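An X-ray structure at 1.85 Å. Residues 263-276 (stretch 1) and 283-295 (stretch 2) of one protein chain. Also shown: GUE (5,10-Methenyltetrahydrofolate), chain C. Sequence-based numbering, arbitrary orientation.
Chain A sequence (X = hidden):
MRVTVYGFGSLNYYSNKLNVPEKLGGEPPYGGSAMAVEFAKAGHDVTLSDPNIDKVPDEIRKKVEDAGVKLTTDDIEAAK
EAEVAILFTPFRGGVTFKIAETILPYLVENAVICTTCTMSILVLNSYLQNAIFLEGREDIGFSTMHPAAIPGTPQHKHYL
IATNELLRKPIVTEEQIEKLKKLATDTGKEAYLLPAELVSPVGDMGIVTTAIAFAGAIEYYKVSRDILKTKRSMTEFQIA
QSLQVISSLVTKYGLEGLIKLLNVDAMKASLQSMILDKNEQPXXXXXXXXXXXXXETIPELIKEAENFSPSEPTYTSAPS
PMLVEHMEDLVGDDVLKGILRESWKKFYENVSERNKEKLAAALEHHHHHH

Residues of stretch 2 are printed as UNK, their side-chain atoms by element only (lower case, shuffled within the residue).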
# COMPACT_ATOMS: atom_id res chain seq x y z
N ASN A 263 -6.11 -2.73 -14.16
CA ASN A 263 -6.04 -3.60 -15.34
C ASN A 263 -5.02 -4.74 -15.08
O ASN A 263 -3.79 -4.55 -15.16
CB ASN A 263 -5.75 -2.84 -16.65
CG ASN A 263 -5.96 -3.72 -17.88
OD1 ASN A 263 -5.60 -4.90 -17.88
ND2 ASN A 263 -6.54 -3.20 -18.95
N VAL A 264 -5.54 -5.91 -14.76
CA VAL A 264 -4.71 -7.10 -14.45
C VAL A 264 -3.80 -7.45 -15.66
O VAL A 264 -2.62 -7.73 -15.51
CB VAL A 264 -5.63 -8.28 -14.06
CG1 VAL A 264 -4.88 -9.60 -14.07
CG2 VAL A 264 -6.27 -8.05 -12.70
N ASP A 265 -4.38 -7.44 -16.85
CA ASP A 265 -3.61 -7.76 -18.06
C ASP A 265 -2.42 -6.82 -18.21
O ASP A 265 -1.33 -7.27 -18.56
CB ASP A 265 -4.50 -7.67 -19.31
CG ASP A 265 -5.49 -8.82 -19.36
OD1 ASP A 265 -5.21 -9.87 -18.74
OD2 ASP A 265 -6.55 -8.67 -20.02
N ALA A 266 -2.64 -5.53 -17.96
CA ALA A 266 -1.58 -4.52 -18.06
C ALA A 266 -0.54 -4.76 -17.01
O ALA A 266 0.64 -4.69 -17.30
CB ALA A 266 -2.16 -3.12 -17.89
N MET A 267 -0.96 -5.03 -15.76
CA MET A 267 -0.01 -5.27 -14.71
C MET A 267 0.82 -6.49 -15.06
O MET A 267 2.03 -6.46 -14.95
CB MET A 267 -0.74 -5.51 -13.40
CG MET A 267 -1.35 -4.24 -12.84
SD MET A 267 -1.81 -4.47 -11.11
CE MET A 267 -3.18 -5.59 -11.27
N LYS A 268 0.18 -7.57 -15.50
CA LYS A 268 0.93 -8.78 -15.83
C LYS A 268 1.97 -8.55 -16.94
O LYS A 268 3.09 -9.06 -16.85
CB LYS A 268 -0.06 -9.84 -16.28
CG LYS A 268 0.54 -11.18 -16.67
CD LYS A 268 -0.55 -12.12 -17.26
CE LYS A 268 -1.97 -11.85 -16.79
NZ LYS A 268 -2.95 -12.58 -17.64
N ALA A 269 1.59 -7.80 -17.98
CA ALA A 269 2.47 -7.50 -19.11
C ALA A 269 3.64 -6.67 -18.64
O ALA A 269 4.79 -7.04 -18.87
CB ALA A 269 1.69 -6.76 -20.17
N SER A 270 3.36 -5.55 -17.97
CA SER A 270 4.39 -4.64 -17.44
C SER A 270 5.39 -5.39 -16.52
O SER A 270 6.60 -5.17 -16.62
CB SER A 270 3.73 -3.52 -16.64
OG SER A 270 4.70 -2.72 -15.98
N LEU A 271 4.88 -6.25 -15.64
CA LEU A 271 5.69 -7.00 -14.67
C LEU A 271 6.73 -7.90 -15.33
O LEU A 271 7.79 -8.15 -14.74
CB LEU A 271 4.80 -7.83 -13.71
CG LEU A 271 5.52 -8.56 -12.56
CD1 LEU A 271 6.12 -7.55 -11.57
CD2 LEU A 271 4.53 -9.54 -11.80
N GLN A 272 6.46 -8.37 -16.54
CA GLN A 272 7.42 -9.24 -17.22
C GLN A 272 8.81 -8.60 -17.37
O GLN A 272 9.83 -9.29 -17.29
CB GLN A 272 6.90 -9.65 -18.62
CG GLN A 272 5.60 -10.46 -18.59
CD GLN A 272 5.54 -11.47 -17.46
OE1 GLN A 272 6.25 -12.47 -17.44
NE2 GLN A 272 4.67 -11.25 -16.48
N SER A 273 8.85 -7.28 -17.57
CA SER A 273 10.11 -6.57 -17.77
C SER A 273 10.85 -6.27 -16.48
O SER A 273 11.94 -5.72 -16.52
CB SER A 273 9.88 -5.32 -18.59
OG SER A 273 9.61 -5.69 -19.93
N MET A 274 10.27 -6.62 -15.33
CA MET A 274 10.95 -6.38 -14.06
C MET A 274 11.39 -7.72 -13.44
O MET A 274 11.86 -7.75 -12.30
CB MET A 274 10.07 -5.53 -13.14
CG MET A 274 10.14 -4.04 -13.46
SD MET A 274 11.82 -3.29 -13.23
CE MET A 274 12.10 -3.64 -11.42
N ILE A 275 11.25 -8.84 -14.20
CA ILE A 275 11.70 -10.16 -13.73
C ILE A 275 13.14 -10.18 -14.27
O ILE A 275 13.40 -10.67 -15.38
CB ILE A 275 10.83 -11.32 -14.28
CG1 ILE A 275 9.40 -11.22 -13.73
CG2 ILE A 275 11.43 -12.68 -13.95
CD1 ILE A 275 8.38 -12.10 -14.48
N LEU A 276 14.08 -9.59 -13.52
CA LEU A 276 15.48 -9.46 -13.94
C LEU A 276 16.45 -10.51 -13.36
O LEU A 276 17.46 -10.78 -14.00
CB LEU A 276 15.96 -8.03 -13.68
CG LEU A 276 15.10 -6.94 -14.35
CD1 LEU A 276 15.39 -5.56 -13.78
CD2 LEU A 276 15.29 -6.94 -15.85
N UNK A 283 9.09 -13.41 -4.73
CA UNK A 283 7.74 -12.85 -4.76
C UNK A 283 7.33 -12.37 -6.14
O UNK A 283 6.19 -12.61 -6.52
c UNK A 283 6.42 -12.98 -1.95
c UNK A 283 7.61 -10.87 -1.39
c UNK A 283 7.61 -11.69 -3.75
c UNK A 283 7.61 -12.09 -2.28
N UNK A 284 8.22 -11.72 -6.91
CA UNK A 284 7.82 -11.24 -8.25
C UNK A 284 7.37 -12.44 -9.09
O UNK A 284 6.28 -12.47 -9.68
o UNK A 284 9.59 -9.56 -8.15
c UNK A 284 9.00 -10.56 -8.98
c UNK A 284 8.58 -9.93 -10.30
N UNK A 285 8.22 -13.46 -9.09
CA UNK A 285 7.92 -14.66 -9.85
C UNK A 285 6.62 -15.34 -9.37
O UNK A 285 5.79 -15.75 -10.18
c UNK A 285 10.20 -15.16 -10.78
c UNK A 285 9.13 -15.60 -9.78
c UNK A 285 8.73 -17.03 -10.00
N UNK A 286 6.45 -15.43 -8.05
CA UNK A 286 5.25 -16.05 -7.50
C UNK A 286 4.03 -15.20 -7.85
O UNK A 286 2.99 -15.75 -8.20
o UNK A 286 6.45 -17.17 -5.74
c UNK A 286 5.40 -16.24 -5.97
c UNK A 286 4.15 -16.81 -5.32
N UNK A 287 4.13 -13.88 -7.74
CA UNK A 287 3.01 -13.00 -8.06
C UNK A 287 2.66 -13.08 -9.53
O UNK A 287 1.49 -13.15 -9.89
c UNK A 287 3.33 -11.56 -7.66
N UNK A 288 3.68 -13.09 -10.39
CA UNK A 288 3.44 -13.19 -11.82
C UNK A 288 2.65 -14.45 -12.11
O UNK A 288 1.68 -14.39 -12.87
c UNK A 288 4.76 -13.24 -12.58
o UNK A 288 4.55 -13.14 -13.98
N UNK A 289 3.04 -15.58 -11.51
CA UNK A 289 2.34 -16.85 -11.73
C UNK A 289 0.87 -16.72 -11.31
O UNK A 289 -0.02 -17.16 -12.03
n UNK A 289 2.15 -22.05 -13.78
c UNK A 289 2.41 -19.37 -11.15
c UNK A 289 3.06 -18.00 -10.99
c UNK A 289 2.50 -19.92 -12.55
c UNK A 289 1.68 -21.19 -12.67
N UNK A 290 0.61 -16.10 -10.17
CA UNK A 290 -0.76 -15.92 -9.69
C UNK A 290 -1.60 -15.06 -10.62
O UNK A 290 -2.78 -15.37 -10.83
c UNK A 290 -0.76 -15.29 -8.29
c UNK A 290 -1.22 -17.40 -7.00
c UNK A 290 -0.26 -16.20 -7.20
c UNK A 290 -0.07 -15.42 -5.91
N UNK A 291 -1.02 -13.98 -11.20
CA UNK A 291 -1.78 -13.10 -12.09
C UNK A 291 -2.26 -13.85 -13.31
O UNK A 291 -3.29 -13.48 -13.87
c UNK A 291 -1.80 -10.34 -10.76
c UNK A 291 -0.95 -11.89 -12.54
c UNK A 291 0.30 -9.79 -11.98
c UNK A 291 -0.58 -10.91 -11.43
N UNK A 292 -1.53 -14.90 -13.74
CA UNK A 292 -1.91 -15.69 -14.92
C UNK A 292 -3.27 -16.37 -14.81
O UNK A 292 -3.96 -16.49 -15.82
o UNK A 292 1.35 -18.40 -15.77
c UNK A 292 1.60 -17.18 -15.93
c UNK A 292 -0.83 -16.75 -15.22
o UNK A 292 2.70 -16.76 -16.35
c UNK A 292 0.52 -16.17 -15.61
N UNK A 293 -3.65 -16.85 -13.63
CA UNK A 293 -4.94 -17.53 -13.48
C UNK A 293 -5.80 -16.80 -12.48
O UNK A 293 -6.73 -17.39 -11.93
n UNK A 293 -3.06 -23.40 -14.56
c UNK A 293 -3.74 -21.25 -13.52
c UNK A 293 -3.52 -22.01 -14.80
c UNK A 293 -3.62 -19.73 -13.70
c UNK A 293 -4.72 -18.97 -12.97
N UNK A 294 -5.51 -15.52 -12.23
CA UNK A 294 -6.26 -14.76 -11.24
C UNK A 294 -7.76 -14.76 -11.46
O UNK A 294 -8.50 -14.85 -10.48
c UNK A 294 -6.15 -12.73 -9.75
c UNK A 294 -6.03 -12.45 -12.26
c UNK A 294 -5.68 -13.34 -11.07
c UNK A 294 -5.27 -11.72 -9.26
N UNK A 295 -8.22 -14.66 -12.71
CA UNK A 295 -9.65 -14.65 -13.05
C UNK A 295 -10.42 -15.92 -12.66
O UNK A 295 -11.62 -15.83 -12.39
c UNK A 295 -9.84 -14.34 -14.55
c UNK A 295 -9.50 -15.48 -15.51
c UNK A 295 -8.03 -15.81 -15.68
o UNK A 295 -7.70 -17.00 -15.88
o UNK A 295 -7.20 -14.87 -15.61
N1 GUE C . 9.83 -2.67 -16.64
C2 GUE C . 8.74 -1.86 -16.50
N3 GUE C . 8.84 -0.53 -16.33
C4 GUE C . 9.99 0.11 -16.30
C6 GUE C . 13.54 -0.92 -17.25
C1' GUE C . 16.73 3.79 -14.22
C2' GUE C . 15.51 3.49 -13.60
C3' GUE C . 14.71 2.45 -14.07
C4' GUE C . 15.10 1.70 -15.19
C5' GUE C . 16.31 2.03 -15.83
O4 GUE C . 10.01 1.36 -16.16
C4A GUE C . 11.22 -0.69 -16.48
N5 GUE C . 12.54 -0.26 -16.42
C7 GUE C . 13.50 -2.36 -16.75
N8 GUE C . 12.15 -2.93 -16.79
C8A GUE C . 11.06 -2.14 -16.64
N2 GUE C . 7.52 -2.45 -16.50
C9 GUE C . 14.83 -0.33 -16.65
N10 GUE C . 14.29 0.69 -15.75
C6' GUE C . 17.11 3.06 -15.34
C11 GUE C . 17.61 4.92 -13.72
O11 GUE C . 17.46 5.36 -12.60
N GUE C . 18.53 5.43 -14.55
CA GUE C . 19.30 6.63 -14.22
C GUE C . 19.14 7.71 -15.28
OX1 GUE C . 18.88 7.37 -16.47
OX2 GUE C . 19.27 8.91 -14.96
CB GUE C . 20.77 6.31 -13.97
CG GUE C . 21.11 4.82 -14.07
CD GUE C . 22.60 4.53 -13.95
OE1 GUE C . 22.96 3.59 -13.20
OE2 GUE C . 23.41 5.24 -14.61
C1 GUE C . 13.02 0.61 -15.61

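Position 283 carries four carbons, forked at the second, and they are out of reach of stretch 1. This is Leu283, buried but away from this contact.

At 284 a single carbon bears one oxygen and one carbon. The CA-to-CB bond points toward stretch 1, and the carbon arm meets Leu271 and Ile275. This is Thr284: its CG2 packs on both, 3.7 Å from Leu271 CD1 and 3.8 Å from Ile275 CG1, while the hydroxyl bonds to a residue just outside the stretch.

Position 285 has three carbons, one carrying the other two. Its CA-to-CB bond points sideways, and at the border of the contact one arm meets Ile275. This is Val285, whose CG2 lies 4.2 Å from Ile275 CG2.

Position 286 again shows one carbon with an oxygen and a carbon, out of reach of stretch 1: Thr286.

One carbon alone at 287, its CA-to-CB bond sideways and barely covered by stretch 1, gives Ala287.

Position 288 has one carbon and then one oxygen. The oxygen is 3.1 Å from Gln272 NE2 and the carbon packs on Leu271, so a small polar residue fits: Ser288. Its OG accepts a nearly straight hydrogen bond from that NE2, at 174°. Gln272 NE2 also donates to Lys268 O at 2.7 Å, so one amide nitrogen joins a backbone carbonyl of stretch 1 to a hydroxyl of stretch 2.

Position 289 is four carbons in a row ending in nitrogen, exposed and out of reach of stretch 1: Lys289. Position 290, four carbons forked at the second and likewise out of reach, is Leu290.

Position 291 has the same fork, but here the CA-to-CB bond points toward stretch 1 and the side chain meets Leu271 and Lys268. This is Leu291, with 88 Å² covered, the largest share of any residue here; its CD1 lies 4.2 Å from Leu271 CD2 and 4.3 Å from Lys268 CB.

At 292, three carbons end in two oxygens. The CA-to-CB bond points away, the residue is poorly ordered, and its carbons touch Lys268. This is Glu292; its CG is 4.5 Å from Lys268 CD, a contact between aliphatic segments.

Position 293, four carbons and a terminal nitrogen, has its CA-to-CB bond pointing away and is poorly ordered. It is Lys293, at the N-cap of the next helix.

Position 294 has four carbons forked at the first, one arm two carbons long. Its CA-to-CB bond points toward stretch 1, and the short arm meets Val264. This is Ile294, its CG2 3.6 Å from Val264 CG1.

Position 295, three carbons with two oxygens on the third, almost untouched by stretch 1, is Glu295.

The helices run roughly antiparallel, at 144°, with axes 9.9 Å apart at closest approach. Thr284, Ser288 and Leu291 repeat at helical spacing to build one face. Leu271 lies against all three, Lys268 meets Leu291, and Val264 packs on Ile294 at the far end; Ile275 extends the packing at the other. The rule is an apolar seam with one directed hydrogen bond, Gln272 to Ser288. Stretch 1 also serves the ligand: Ser270 O accepts from GUE N2 at 2.9 Å and Ser273 O from GUE N8 at 2.8 Å.

Stretch 2 283-295: LTVTASKLLEKIE
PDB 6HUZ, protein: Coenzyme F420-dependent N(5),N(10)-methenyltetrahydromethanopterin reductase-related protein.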